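Local coordinates for protein probable Ni/Fe-hydrogenase 1 B-type cytochrome subunit (Escherichia coli K-12, PDB 6G94) that probably serves as the heme-bearing membrane cytochrome b of hydrogenase 1, carrying electrons from hydrogen oxidation within the inner membrane, at residues 28-39 against 59-70; 142-150 against 160-168. All coordinates share one frame; numbering follows the deposited sequence.

Both contacts border the same heme, yet they differ in burial. Contact 1 is the buried one: helices 20-40 and 55-83 of the membrane bundle pack around an axial histidine of the heme iron. Contact 2 is partly buried and joins the end of helix 130-151 to the predicted periplasmic segment 160-168. Its centre lies about 17 Å from that of contact 1. Contact 1 mixes apolar packing with a polar core of histidine, threonine and metal, and its Arg60 donates to a heme propionate. Contact 2 is aromatic and aliphatic between its segments. The two touch where Phe70 packs on Ile144 and Met68 packs on Phe148.

Contact 1 (28-39 against 59-70); sequences CMAVLMVTGYFI and IRLIHFSAGMVF. With HEM (protoporphyrin IX containing Fe), chain B.
His63 of helix 55-83 enters a hole on helix 20-40 formed by Leu32, Thr35, Gly36 and Ile39, a knobs-into-holes fit within the transmembrane helix bundle of this b-type cytochrome. His63 NE2 binds the heme iron at 2.1 Å, and His184 NE2 supplies the other axial bond. Arg60 NE donates to heme propionate O2D at 3.2 Å, and its NH2 forms a salt bridge with an acidic side chain of another protein chain. The imidazole is clamped on both faces. Leu32 CD2 makes a CH-pi contact 3.7 Å from the His63 ring centroid, and Ile39 CD1 makes another over the opposite face. The bare CA of Gly36 lets its helix come close to both imidazole and porphyrin. At the ring edge, His63 ND1 donates to Thr35 OG1 at 2.6 Å, with the acceptor practically in the ring plane and an N-H...O angle of 161°. With one nitrogen on iron and the other on threonine, rotation of the ring is restrained. The bond may also make the imidazole a slightly stronger ligand.

In the next shell, Leu32 reaches between Ala66, Gly67 and Phe70; its CD1 lies 3.7 Å from Phe70 CB. Cys28 CB also touches Phe70 CB, while Met29 CE meets Phe70 CE1 at 3.6 Å. Val31 CG1 packs on Ile62 CG2 and Ala66 CB. Thr35 has OG1 between its backbone N and carbonyl carbon (chi1 59°). This places the hydroxyl beside its own helix, where Thr35 OG1 donates to Val31 O at 2.7 Å while accepting from His63 ND1.

Contact 2 (142-150 against 160-168); sequences FMIITGFAL and FAPFRYVVE. With HEM (protoporphyrin IX containing Fe), chain B.
Ile145 packs on Val166 where helix 130-151 passes the start of helix 166-172, with CG2 of each residue in contact at 3.5 Å. This is the outer end of a transmembrane helix packing against a periplasmic connection, as the predicted topology places it. Ile145 O also lies 3.4 Å from Phe163 CD1, at the edge of that ring. Next in sequence, Thr146 turns from segment 160-168. Its OG1 donates to Phe142 O of its own helix and is hydrogen-bonded to ND1 of His184, whose NE2 binds the iron. It is thus a second-shell contact of that ligand. Gly147 has no side chain to hold the porphyrin off, and Gly147 O lies 3.0 Å from heme CHD.

Phe148 is the central residue of an aromatic cluster with Phe160 and Phe163. Phe148 CB sits over the face of Phe163 as a CH-pi contact, 3.6 Å from the centroid and 16° off the ring normal. Its ring meets Phe160 rim to rim: Phe148 CD1 lies 3.4 Å from Phe160 CE1, and the planes are turned by 27°. One face of Phe148 carries heme CAC, a vinyl carbon, over its centre. Its chi1 of -93° lies off the usual staggered values and turns the ring between the heme vinyl and the side chains of Phe160 and Phe163.

Ala149 CB touches Val166 CB at 3.8 Å and also faces Phe163 O. Leu150 CB meets the heme methyl CMD.

Between the segments the contact rests on apolar and aromatic packing. Its cohesion therefore depends on shape and burial, and Phe148, which packs against Phe160 and Phe163, also lines the heme pocket.

Contact 1 (28-39 against 59-70)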
loop_
_atom_site.group_PDB
_atom_site.type_symbol
_atom_site.label_atom_id
_atom_site.label_comp_id
_atom_site.label_asym_id
_atom_site.label_seq_id
_atom_site.Cartn_x
_atom_site.Cartn_y
_atom_site.Cartn_z
ATOM N N CYS I 28 -10.135 33.492 -29.078
ATOM C CA CYS I 28 -10.691 32.170 -29.305
ATOM C C CYS I 28 -9.644 31.233 -29.857
ATOM O O CYS I 28 -9.407 30.172 -29.309
ATOM C CB CYS I 28 -11.904 32.235 -30.225
ATOM S SG CYS I 28 -13.383 32.805 -29.377
ATOM N N MET I 29 -9.003 31.646 -30.933
ATOM C CA MET I 29 -7.891 30.903 -31.529
ATOM C C MET I 29 -6.856 30.470 -30.488
ATOM O O MET I 29 -6.517 29.303 -30.414
ATOM C CB MET I 29 -7.221 31.735 -32.632
ATOM C CG MET I 29 -6.286 30.953 -33.537
ATOM S SD MET I 29 -7.178 29.633 -34.359
ATOM C CE MET I 29 -8.088 30.540 -35.604
ATOM N N ALA I 30 -6.378 31.407 -29.670
ATOM C CA ALA I 30 -5.337 31.102 -28.684
ATOM C C ALA I 30 -5.819 30.056 -27.694
ATOM O O ALA I 30 -5.029 29.273 -27.170
ATOM C CB ALA I 30 -4.884 32.352 -27.950
ATOM N N VAL I 31 -7.123 30.029 -27.462
ATOM C CA VAL I 31 -7.682 29.163 -26.451
ATOM C C VAL I 31 -7.964 27.793 -27.063
ATOM O O VAL I 31 -7.659 26.762 -26.454
ATOM C CB VAL I 31 -8.951 29.781 -25.801
ATOM C CG1 VAL I 31 -9.723 28.739 -25.013
ATOM C CG2 VAL I 31 -8.576 30.939 -24.887
ATOM N N LEU I 32 -8.516 27.783 -28.277
ATOM C CA LEU I 32 -8.804 26.542 -28.980
ATOM C C LEU I 32 -7.538 25.747 -29.288
ATOM O O LEU I 32 -7.584 24.525 -29.399
ATOM C CB LEU I 32 -9.574 26.820 -30.265
ATOM C CG LEU I 32 -11.058 27.111 -30.102
ATOM C CD1 LEU I 32 -11.552 27.939 -31.265
ATOM C CD2 LEU I 32 -11.869 25.834 -29.981
ATOM N N MET I 33 -6.409 26.451 -29.408
ATOM C CA MET I 33 -5.101 25.839 -29.655
ATOM C C MET I 33 -4.516 25.279 -28.370
ATOM O O MET I 33 -4.352 24.075 -28.249
ATOM C CB MET I 33 -4.139 26.857 -30.268
ATOM C CG MET I 33 -4.438 27.192 -31.725
ATOM S SD MET I 33 -3.139 28.087 -32.619
ATOM C CE MET I 33 -2.464 29.187 -31.365
ATOM N N VAL I 34 -4.216 26.152 -27.411
ATOM C CA VAL I 34 -3.750 25.709 -26.096
ATOM C C VAL I 34 -4.595 24.571 -25.471
ATOM O O VAL I 34 -4.032 23.633 -24.903
ATOM C CB VAL I 34 -3.654 26.889 -25.118
ATOM C CG1 VAL I 34 -3.159 26.419 -23.764
ATOM C CG2 VAL I 34 -2.715 27.932 -25.661
ATOM N N THR I 35 -5.926 24.633 -25.607
ATOM C CA THR I 35 -6.795 23.583 -25.024
ATOM C C THR I 35 -6.794 22.336 -25.881
ATOM O O THR I 35 -6.592 21.233 -25.365
ATOM C CB THR I 35 -8.280 23.996 -24.767
ATOM O OG1 THR I 35 -8.913 24.395 -25.987
ATOM C CG2 THR I 35 -8.371 25.097 -23.756
ATOM N N GLY I 36 -7.025 22.506 -27.181
ATOM C CA GLY I 36 -7.063 21.376 -28.104
ATOM C C GLY I 36 -5.761 20.575 -28.126
ATOM O O GLY I 36 -5.765 19.343 -28.290
ATOM N N TYR I 37 -4.642 21.284 -27.959
ATOM C CA TYR I 37 -3.346 20.646 -27.810
ATOM C C TYR I 37 -3.370 19.606 -26.682
ATOM O O TYR I 37 -2.958 18.475 -26.881
ATOM C CB TYR I 37 -2.246 21.686 -27.554
ATOM C CG TYR I 37 -0.878 21.058 -27.445
ATOM C CD1 TYR I 37 -0.255 20.521 -28.574
ATOM C CD2 TYR I 37 -0.220 20.964 -26.212
ATOM C CE1 TYR I 37 0.987 19.919 -28.487
ATOM C CE2 TYR I 37 1.025 20.359 -26.116
ATOM C CZ TYR I 37 1.623 19.841 -27.258
ATOM O OH TYR I 37 2.850 19.236 -27.198
ATOM N N PHE I 38 -3.862 20.014 -25.512
ATOM C CA PHE I 38 -3.888 19.175 -24.325
ATOM C C PHE I 38 -5.040 18.156 -24.269
ATOM O O PHE I 38 -5.052 17.286 -23.399
ATOM C CB PHE I 38 -3.878 20.054 -23.082
ATOM C CG PHE I 38 -2.591 20.768 -22.877
ATOM C CD1 PHE I 38 -1.394 20.077 -22.901
ATOM C CD2 PHE I 38 -2.569 22.141 -22.664
ATOM C CE1 PHE I 38 -0.191 20.744 -22.722
ATOM C CE2 PHE I 38 -1.371 22.821 -22.481
ATOM C CZ PHE I 38 -0.175 22.117 -22.518
ATOM N N ILE I 39 -5.990 18.249 -25.193
ATOM C CA ILE I 39 -6.972 17.186 -25.355
ATOM C C ILE I 39 -6.300 15.975 -25.990
ATOM O O ILE I 39 -6.664 14.846 -25.713
ATOM C CB ILE I 39 -8.203 17.660 -26.164
ATOM C CG1 ILE I 39 -9.028 18.657 -25.320
ATOM C CG2 ILE I 39 -9.076 16.495 -26.628
ATOM C CD1 ILE I 39 -10.035 19.492 -26.087
ATOM N N ILE I 59 -10.971 21.662 -19.452
ATOM C CA ILE I 59 -10.259 21.939 -20.685
ATOM C C ILE I 59 -11.157 21.668 -21.887
ATOM O O ILE I 59 -11.169 22.418 -22.837
ATOM C CB ILE I 59 -8.986 21.080 -20.745
ATOM C CG1 ILE I 59 -7.958 21.615 -19.773
ATOM C CG2 ILE I 59 -8.406 20.962 -22.150
ATOM C CD1 ILE I 59 -6.851 20.612 -19.530
ATOM N N ARG I 60 -11.901 20.579 -21.828
ATOM C CA ARG I 60 -12.777 20.192 -22.924
ATOM C C ARG I 60 -13.945 21.152 -23.013
ATOM O O ARG I 60 -14.447 21.427 -24.080
ATOM C CB ARG I 60 -13.249 18.740 -22.756
ATOM C CG ARG I 60 -12.122 17.722 -22.626
ATOM C CD ARG I 60 -12.572 16.265 -22.556
ATOM N NE ARG I 60 -13.698 15.979 -23.437
ATOM C CZ ARG I 60 -14.897 15.658 -22.997
ATOM N NH1 ARG I 60 -15.888 15.445 -23.830
ATOM N NH2 ARG I 60 -15.088 15.566 -21.707
ATOM N N LEU I 61 -14.355 21.665 -21.866
ATOM C CA LEU I 61 -15.533 22.518 -21.781
ATOM C C LEU I 61 -15.178 23.875 -22.360
ATOM O O LEU I 61 -15.920 24.410 -23.190
ATOM C CB LEU I 61 -15.991 22.667 -20.328
ATOM C CG LEU I 61 -17.124 23.644 -19.973
ATOM C CD1 LEU I 61 -18.033 23.020 -18.928
ATOM C CD2 LEU I 61 -16.587 24.969 -19.455
ATOM N N ILE I 62 -14.048 24.427 -21.899
ATOM C CA ILE I 62 -13.519 25.679 -22.385
ATOM C C ILE I 62 -13.303 25.573 -23.892
ATOM O O ILE I 62 -13.586 26.515 -24.619
ATOM C CB ILE I 62 -12.217 26.038 -21.654
ATOM C CG1 ILE I 62 -12.505 26.309 -20.181
ATOM C CG2 ILE I 62 -11.576 27.267 -22.271
ATOM C CD1 ILE I 62 -11.276 26.522 -19.334
ATOM N N HIS I 63 -12.846 24.417 -24.362
ATOM C CA HIS I 63 -12.658 24.182 -25.784
ATOM C C HIS I 63 -13.965 24.248 -26.563
ATOM O O HIS I 63 -14.085 24.998 -27.517
ATOM C CB HIS I 63 -11.948 22.854 -26.018
ATOM C CG HIS I 63 -11.438 22.676 -27.418
ATOM N ND1 HIS I 63 -10.231 23.184 -27.839
ATOM C CD2 HIS I 63 -11.971 22.039 -28.491
ATOM C CE1 HIS I 63 -10.048 22.878 -29.112
ATOM N NE2 HIS I 63 -11.087 22.185 -29.533
ATOM N N PHE I 64 -14.958 23.473 -26.159
ATOM C CA PHE I 64 -16.197 23.372 -26.949
ATOM C C PHE I 64 -16.926 24.708 -27.062
ATOM O O PHE I 64 -17.560 25.006 -28.080
ATOM C CB PHE I 64 -17.142 22.318 -26.364
ATOM C CG PHE I 64 -16.509 20.974 -26.160
ATOM C CD1 PHE I 64 -15.446 20.551 -26.957
ATOM C CD2 PHE I 64 -16.983 20.122 -25.171
ATOM C CE1 PHE I 64 -14.851 19.319 -26.761
ATOM C CE2 PHE I 64 -16.400 18.875 -24.967
ATOM C CZ PHE I 64 -15.332 18.474 -25.765
ATOM N N SER I 65 -16.815 25.513 -26.008
ATOM C CA SER I 65 -17.609 26.722 -25.890
ATOM C C SER I 65 -16.823 27.896 -26.481
ATOM O O SER I 65 -17.424 28.831 -27.033
ATOM C CB SER I 65 -18.097 26.934 -24.440
ATOM O OG SER I 65 -17.033 27.213 -23.562
ATOM N N ALA I 66 -15.488 27.820 -26.434
ATOM C CA ALA I 66 -14.639 28.708 -27.250
ATOM C C ALA I 66 -14.872 28.440 -28.730
ATOM O O ALA I 66 -14.861 29.342 -29.548
ATOM C CB ALA I 66 -13.170 28.559 -26.900
ATOM N N GLY I 67 -15.117 27.187 -29.056
ATOM C CA GLY I 67 -15.424 26.808 -30.412
ATOM C C GLY I 67 -16.793 27.263 -30.838
ATOM O O GLY I 67 -17.054 27.401 -32.022
ATOM N N MET I 68 -17.675 27.487 -29.870
ATOM C CA MET I 68 -19.003 28.027 -30.145
ATOM C C MET I 68 -18.860 29.486 -30.518
ATOM O O MET I 68 -19.254 29.890 -31.613
ATOM C CB MET I 68 -19.935 27.856 -28.939
ATOM C CG MET I 68 -20.341 26.414 -28.667
ATOM S SD MET I 68 -21.556 25.811 -29.852
ATOM C CE MET I 68 -21.973 24.205 -29.174
ATOM N N VAL I 69 -18.267 30.256 -29.604
ATOM C CA VAL I 69 -18.007 31.691 -29.809
ATOM C C VAL I 69 -17.246 31.930 -31.116
ATOM O O VAL I 69 -17.694 32.714 -31.967
ATOM C CB VAL I 69 -17.236 32.327 -28.626
ATOM C CG1 VAL I 69 -16.978 33.801 -28.896
ATOM C CG2 VAL I 69 -18.007 32.159 -27.326
ATOM N N PHE I 70 -16.105 31.251 -31.251
ATOM C CA PHE I 70 -15.299 31.286 -32.463
ATOM C C PHE I 70 -16.136 31.067 -33.708
ATOM O O PHE I 70 -16.018 31.819 -34.656
ATOM C CB PHE I 70 -14.187 30.238 -32.411
ATOM C CG PHE I 70 -13.398 30.135 -33.676
ATOM C CD1 PHE I 70 -12.357 31.032 -33.932
ATOM C CD2 PHE I 70 -13.692 29.157 -34.623
ATOM C CE1 PHE I 70 -11.624 30.958 -35.111
ATOM C CE2 PHE I 70 -12.962 29.069 -35.798
ATOM C CZ PHE I 70 -11.924 29.968 -36.039
HETATM C CHA HEM B . -10.309 18.568 -30.098
HETATM C CHB HEM B . -7.986 22.428 -31.677
HETATM C CHC HEM B . -12.110 24.222 -33.369
HETATM C CHD HEM B . -14.494 20.635 -31.239
HETATM C C1A HEM B . -9.340 19.428 -30.504
HETATM C C2A HEM B . -7.992 19.071 -30.573
HETATM C C3A HEM B . -7.326 20.147 -31.023
HETATM C C4A HEM B . -8.266 21.169 -31.221
HETATM C CMA HEM B . -5.834 20.218 -31.244
HETATM C CAA HEM B . -7.397 17.738 -30.179
HETATM C CBA HEM B . -7.495 16.696 -31.276
HETATM C CGA HEM B . -6.873 15.419 -30.809
HETATM O O1A HEM B . -5.662 15.282 -30.600
HETATM O O2A HEM B . -7.599 14.440 -30.628
HETATM C C1B HEM B . -8.928 23.248 -32.309
HETATM C C2B HEM B . -8.586 24.452 -32.989
HETATM C C3B HEM B . -9.751 24.940 -33.475
HETATM C C4B HEM B . -10.792 24.014 -33.057
HETATM C CMB HEM B . -7.203 25.040 -33.140
HETATM C CAB HEM B . -10.024 26.145 -34.270
HETATM C CBB HEM B . -9.105 27.072 -34.462
HETATM C C1C HEM B . -13.139 23.428 -32.879
HETATM C C2C HEM B . -14.501 23.707 -33.011
HETATM C C3C HEM B . -15.170 22.681 -32.412
HETATM C C4C HEM B . -14.205 21.781 -31.912
HETATM C CMC HEM B . -15.131 24.888 -33.709
HETATM C CAC HEM B . -16.639 22.566 -32.323
HETATM C CBC HEM B . -17.239 22.502 -31.142
HETATM C C1D HEM B . -13.509 19.775 -30.804
HETATM C C2D HEM B . -13.863 18.491 -30.217
HETATM C C3D HEM B . -12.688 17.900 -29.881
HETATM C C4D HEM B . -11.642 18.848 -30.293
HETATM C CMD HEM B . -15.276 18.000 -30.028
HETATM C CAD HEM B . -12.435 16.550 -29.230
HETATM C CBD HEM B . -13.190 16.383 -27.915
HETATM C CGD HEM B . -12.906 15.098 -27.182
HETATM O O1D HEM B . -13.367 14.014 -27.563
HETATM O O2D HEM B . -12.214 15.105 -26.161
HETATM N NA HEM B . -9.509 20.710 -30.935
HETATM N NB HEM B . -10.239 23.032 -32.370
HETATM N NC HEM B . -12.985 22.289 -32.166
HETATM N ND HEM B . -12.179 19.948 -30.842
HETATM FE FE HEM B . -11.251 21.395 -31.522
#

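Contact 2 (142-150 against 160-168)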
loop_
_atom_site.group_PDB
_atom_site.type_symbol
_atom_site.label_atom_id
_atom_site.label_comp_id
_atom_site.label_asym_id
_atom_site.label_seq_id
_atom_site.Cartn_x
_atom_site.Cartn_y
_atom_site.Cartn_z
ATOM N N PHE I 142 -12.807 24.393 -41.854
ATOM C CA PHE I 142 -12.513 22.968 -41.800
ATOM C C PHE I 142 -12.432 22.552 -40.329
ATOM O O PHE I 142 -12.992 21.524 -39.934
ATOM C CB PHE I 142 -11.213 22.648 -42.563
ATOM C CG PHE I 142 -10.847 21.187 -42.557
ATOM C CD1 PHE I 142 -11.573 20.264 -43.326
ATOM C CD2 PHE I 142 -9.796 20.722 -41.762
ATOM C CE1 PHE I 142 -11.257 18.911 -43.306
ATOM C CE2 PHE I 142 -9.477 19.372 -41.742
ATOM C CZ PHE I 142 -10.199 18.471 -42.520
ATOM N N MET I 143 -11.770 23.380 -39.522
ATOM C CA MET I 143 -11.688 23.179 -38.076
ATOM C C MET I 143 -13.053 23.215 -37.368
ATOM O O MET I 143 -13.182 22.797 -36.207
ATOM C CB MET I 143 -10.743 24.210 -37.466
ATOM C CG MET I 143 -9.301 23.918 -37.782
ATOM S SD MET I 143 -8.909 22.216 -37.339
ATOM C CE MET I 143 -8.343 22.459 -35.663
ATOM N N ILE I 144 -14.061 23.714 -38.083
ATOM C CA ILE I 144 -15.415 23.854 -37.569
ATOM C C ILE I 144 -16.233 22.658 -38.029
ATOM O O ILE I 144 -16.910 22.024 -37.206
ATOM C CB ILE I 144 -16.070 25.195 -37.996
ATOM C CG1 ILE I 144 -15.519 26.352 -37.127
ATOM C CG2 ILE I 144 -17.599 25.103 -37.930
ATOM C CD1 ILE I 144 -15.891 27.758 -37.582
ATOM N N ILE I 145 -16.164 22.353 -39.329
ATOM C CA ILE I 145 -16.851 21.185 -39.879
ATOM C C ILE I 145 -16.384 19.906 -39.182
ATOM O O ILE I 145 -17.210 19.088 -38.794
ATOM C CB ILE I 145 -16.647 21.062 -41.393
ATOM C CG1 ILE I 145 -17.265 22.249 -42.100
ATOM C CG2 ILE I 145 -17.300 19.801 -41.926
ATOM C CD1 ILE I 145 -16.733 22.428 -43.500
ATOM N N THR I 146 -15.069 19.760 -39.007
ATOM C CA THR I 146 -14.496 18.613 -38.307
ATOM C C THR I 146 -14.722 18.667 -36.793
ATOM O O THR I 146 -15.065 17.653 -36.182
ATOM C CB THR I 146 -12.982 18.419 -38.600
ATOM O OG1 THR I 146 -12.203 19.471 -38.016
ATOM C CG2 THR I 146 -12.723 18.354 -40.088
ATOM N N GLY I 147 -14.511 19.843 -36.197
ATOM C CA GLY I 147 -14.684 20.053 -34.760
ATOM C C GLY I 147 -16.092 19.764 -34.265
ATOM O O GLY I 147 -16.262 19.219 -33.173
ATOM N N PHE I 148 -17.094 20.108 -35.082
ATOM C CA PHE I 148 -18.499 19.882 -34.748
ATOM C C PHE I 148 -18.962 18.470 -35.031
ATOM O O PHE I 148 -19.903 17.987 -34.396
ATOM C CB PHE I 148 -19.415 20.868 -35.476
ATOM C CG PHE I 148 -19.709 22.091 -34.682
ATOM C CD1 PHE I 148 -20.569 22.032 -33.607
ATOM C CD2 PHE I 148 -19.088 23.286 -34.975
ATOM C CE1 PHE I 148 -20.821 23.146 -32.838
ATOM C CE2 PHE I 148 -19.337 24.412 -34.219
ATOM C CZ PHE I 148 -20.205 24.340 -33.144
ATOM N N ALA I 149 -18.313 17.818 -35.978
ATOM C CA ALA I 149 -18.630 16.430 -36.286
ATOM C C ALA I 149 -18.319 15.605 -35.057
ATOM O O ALA I 149 -19.034 14.672 -34.751
ATOM C CB ALA I 149 -17.854 15.932 -37.487
ATOM N N LEU I 150 -17.247 15.959 -34.358
ATOM C CA LEU I 150 -16.901 15.322 -33.103
ATOM C C LEU I 150 -17.834 15.658 -31.952
ATOM O O LEU I 150 -18.252 14.783 -31.218
ATOM C CB LEU I 150 -15.490 15.697 -32.698
ATOM C CG LEU I 150 -14.380 15.218 -33.593
ATOM C CD1 LEU I 150 -13.064 15.779 -33.097
ATOM C CD2 LEU I 150 -14.378 13.702 -33.641
ATOM N N PHE I 160 -27.535 19.780 -35.919
ATOM C CA PHE I 160 -26.225 19.270 -36.206
ATOM C C PHE I 160 -26.296 18.107 -37.135
ATOM O O PHE I 160 -25.309 17.421 -37.333
ATOM C CB PHE I 160 -25.630 18.748 -34.933
ATOM C CG PHE I 160 -25.244 19.805 -33.961
ATOM C CD1 PHE I 160 -24.298 20.745 -34.287
ATOM C CD2 PHE I 160 -25.791 19.813 -32.683
ATOM C CE1 PHE I 160 -23.908 21.692 -33.362
ATOM C CE2 PHE I 160 -25.409 20.756 -31.746
ATOM C CZ PHE I 160 -24.459 21.702 -32.087
ATOM N N ALA I 161 -27.469 17.877 -37.695
ATOM C CA ALA I 161 -27.699 16.728 -38.540
ATOM C C ALA I 161 -26.745 16.632 -39.723
ATOM O O ALA I 161 -26.255 15.551 -40.021
ATOM C CB ALA I 161 -29.142 16.718 -39.009
ATOM N N PRO I 162 -26.458 17.742 -40.396
ATOM C CA PRO I 162 -25.498 17.649 -41.504
ATOM C C PRO I 162 -24.090 17.165 -41.177
ATOM O O PRO I 162 -23.499 16.479 -41.987
ATOM C CB PRO I 162 -25.429 19.075 -42.032
ATOM C CG PRO I 162 -25.941 19.931 -40.929
ATOM C CD PRO I 162 -27.043 19.122 -40.371
ATOM N N PHE I 163 -23.556 17.514 -40.017
ATOM C CA PHE I 163 -22.210 17.076 -39.647
ATOM C C PHE I 163 -21.997 15.578 -39.628
ATOM O O PHE I 163 -20.867 15.099 -39.564
ATOM C CB PHE I 163 -21.844 17.654 -38.303
ATOM C CG PHE I 163 -21.708 19.128 -38.329
ATOM C CD1 PHE I 163 -20.553 19.716 -38.803
ATOM C CD2 PHE I 163 -22.746 19.934 -37.911
ATOM C CE1 PHE I 163 -20.421 21.094 -38.839
ATOM C CE2 PHE I 163 -22.627 21.319 -37.943
ATOM C CZ PHE I 163 -21.460 21.900 -38.407
ATOM N N ARG I 164 -23.093 14.842 -39.681
ATOM C CA ARG I 164 -23.029 13.386 -39.657
ATOM C C ARG I 164 -22.901 12.809 -41.056
ATOM O O ARG I 164 -23.295 11.703 -41.321
ATOM C CB ARG I 164 -24.233 12.811 -38.915
ATOM C CG ARG I 164 -24.106 12.856 -37.411
ATOM C CD ARG I 164 -25.147 11.949 -36.776
ATOM N NE ARG I 164 -26.432 12.634 -36.697
ATOM C CZ ARG I 164 -27.607 12.066 -36.919
ATOM N NH1 ARG I 164 -27.680 10.774 -37.242
ATOM N NH2 ARG I 164 -28.709 12.802 -36.820
ATOM N N TYR I 165 -22.367 13.609 -41.951
ATOM C CA TYR I 165 -21.977 13.186 -43.274
ATOM C C TYR I 165 -20.476 13.175 -43.237
ATOM O O TYR I 165 -19.854 12.399 -43.919
ATOM C CB TYR I 165 -22.460 14.171 -44.334
ATOM C CG TYR I 165 -23.902 13.988 -44.749
ATOM C CD1 TYR I 165 -24.234 13.127 -45.772
ATOM C CD2 TYR I 165 -24.935 14.689 -44.124
ATOM C CE1 TYR I 165 -25.541 12.955 -46.161
ATOM C CE2 TYR I 165 -26.250 14.519 -44.505
ATOM C CZ TYR I 165 -26.540 13.647 -45.527
ATOM O OH TYR I 165 -27.829 13.452 -45.924
ATOM N N VAL I 166 -19.900 14.057 -42.429
ATOM C CA VAL I 166 -18.468 14.142 -42.249
ATOM C C VAL I 166 -17.983 12.823 -41.712
ATOM O O VAL I 166 -16.930 12.339 -42.104
ATOM C CB VAL I 166 -18.095 15.219 -41.239
ATOM C CG1 VAL I 166 -16.592 15.260 -41.050
ATOM C CG2 VAL I 166 -18.632 16.570 -41.674
ATOM N N VAL I 167 -18.775 12.249 -40.819
ATOM C CA VAL I 167 -18.455 10.998 -40.208
ATOM C C VAL I 167 -18.504 9.901 -41.261
ATOM O O VAL I 167 -17.568 9.144 -41.397
ATOM C CB VAL I 167 -19.404 10.759 -39.034
ATOM C CG1 VAL I 167 -19.384 9.308 -38.577
ATOM C CG2 VAL I 167 -19.021 11.680 -37.898
ATOM N N GLU I 168 -19.589 9.844 -42.022
ATOM C CA GLU I 168 -19.756 8.829 -43.060
ATOM C C GLU I 168 -18.682 8.951 -44.113
ATOM O O GLU I 168 -18.239 7.949 -44.660
ATOM C CB GLU I 168 -21.145 8.902 -43.691
ATOM C CG GLU I 168 -22.266 9.082 -42.686
ATOM C CD GLU I 168 -23.644 9.154 -43.316
ATOM O OE1 GLU I 168 -23.739 8.967 -44.534
ATOM O OE2 GLU I 168 -24.643 9.392 -42.609
HETATM C CHA HEM B . -10.309 18.568 -30.098
HETATM C CHB HEM B . -7.986 22.428 -31.677
HETATM C CHC HEM B . -12.110 24.222 -33.369
HETATM C CHD HEM B . -14.494 20.635 -31.239
HETATM C C1A HEM B . -9.340 19.428 -30.504
HETATM C C2A HEM B . -7.992 19.071 -30.573
HETATM C C3A HEM B . -7.326 20.147 -31.023
HETATM C C4A HEM B . -8.266 21.169 -31.221
HETATM C CMA HEM B . -5.834 20.218 -31.244
HETATM C CAA HEM B . -7.397 17.738 -30.179
HETATM C CBA HEM B . -7.495 16.696 -31.276
HETATM C CGA HEM B . -6.873 15.419 -30.809
HETATM O O1A HEM B . -5.662 15.282 -30.600
HETATM O O2A HEM B . -7.599 14.440 -30.628
HETATM C C1B HEM B . -8.928 23.248 -32.309
HETATM C C2B HEM B . -8.586 24.452 -32.989
HETATM C C3B HEM B . -9.751 24.940 -33.475
HETATM C C4B HEM B . -10.792 24.014 -33.057
HETATM C CMB HEM B . -7.203 25.040 -33.140
HETATM C CAB HEM B . -10.024 26.145 -34.270
HETATM C CBB HEM B . -9.105 27.072 -34.462
HETATM C C1C HEM B . -13.139 23.428 -32.879
HETATM C C2C HEM B . -14.501 23.707 -33.011
HETATM C C3C HEM B . -15.170 22.681 -32.412
HETATM C C4C HEM B . -14.205 21.781 -31.912
HETATM C CMC HEM B . -15.131 24.888 -33.709
HETATM C CAC HEM B . -16.639 22.566 -32.323
HETATM C CBC HEM B . -17.239 22.502 -31.142
HETATM C C1D HEM B . -13.509 19.775 -30.804
HETATM C C2D HEM B . -13.863 18.491 -30.217
HETATM C C3D HEM B . -12.688 17.900 -29.881
HETATM C C4D HEM B . -11.642 18.848 -30.293
HETATM C CMD HEM B . -15.276 18.000 -30.028
HETATM C CAD HEM B . -12.435 16.550 -29.230
HETATM C CBD HEM B . -13.190 16.383 -27.915
HETATM C CGD HEM B . -12.906 15.098 -27.182
HETATM O O1D HEM B . -13.367 14.014 -27.563
HETATM O O2D HEM B . -12.214 15.105 -26.161
HETATM N NA HEM B . -9.509 20.710 -30.935
HETATM N NB HEM B . -10.239 23.032 -32.370
HETATM N NC HEM B . -12.985 22.289 -32.166
HETATM N ND HEM B . -12.179 19.948 -30.842
HETATM FE FE HEM B . -11.251 21.395 -31.522
#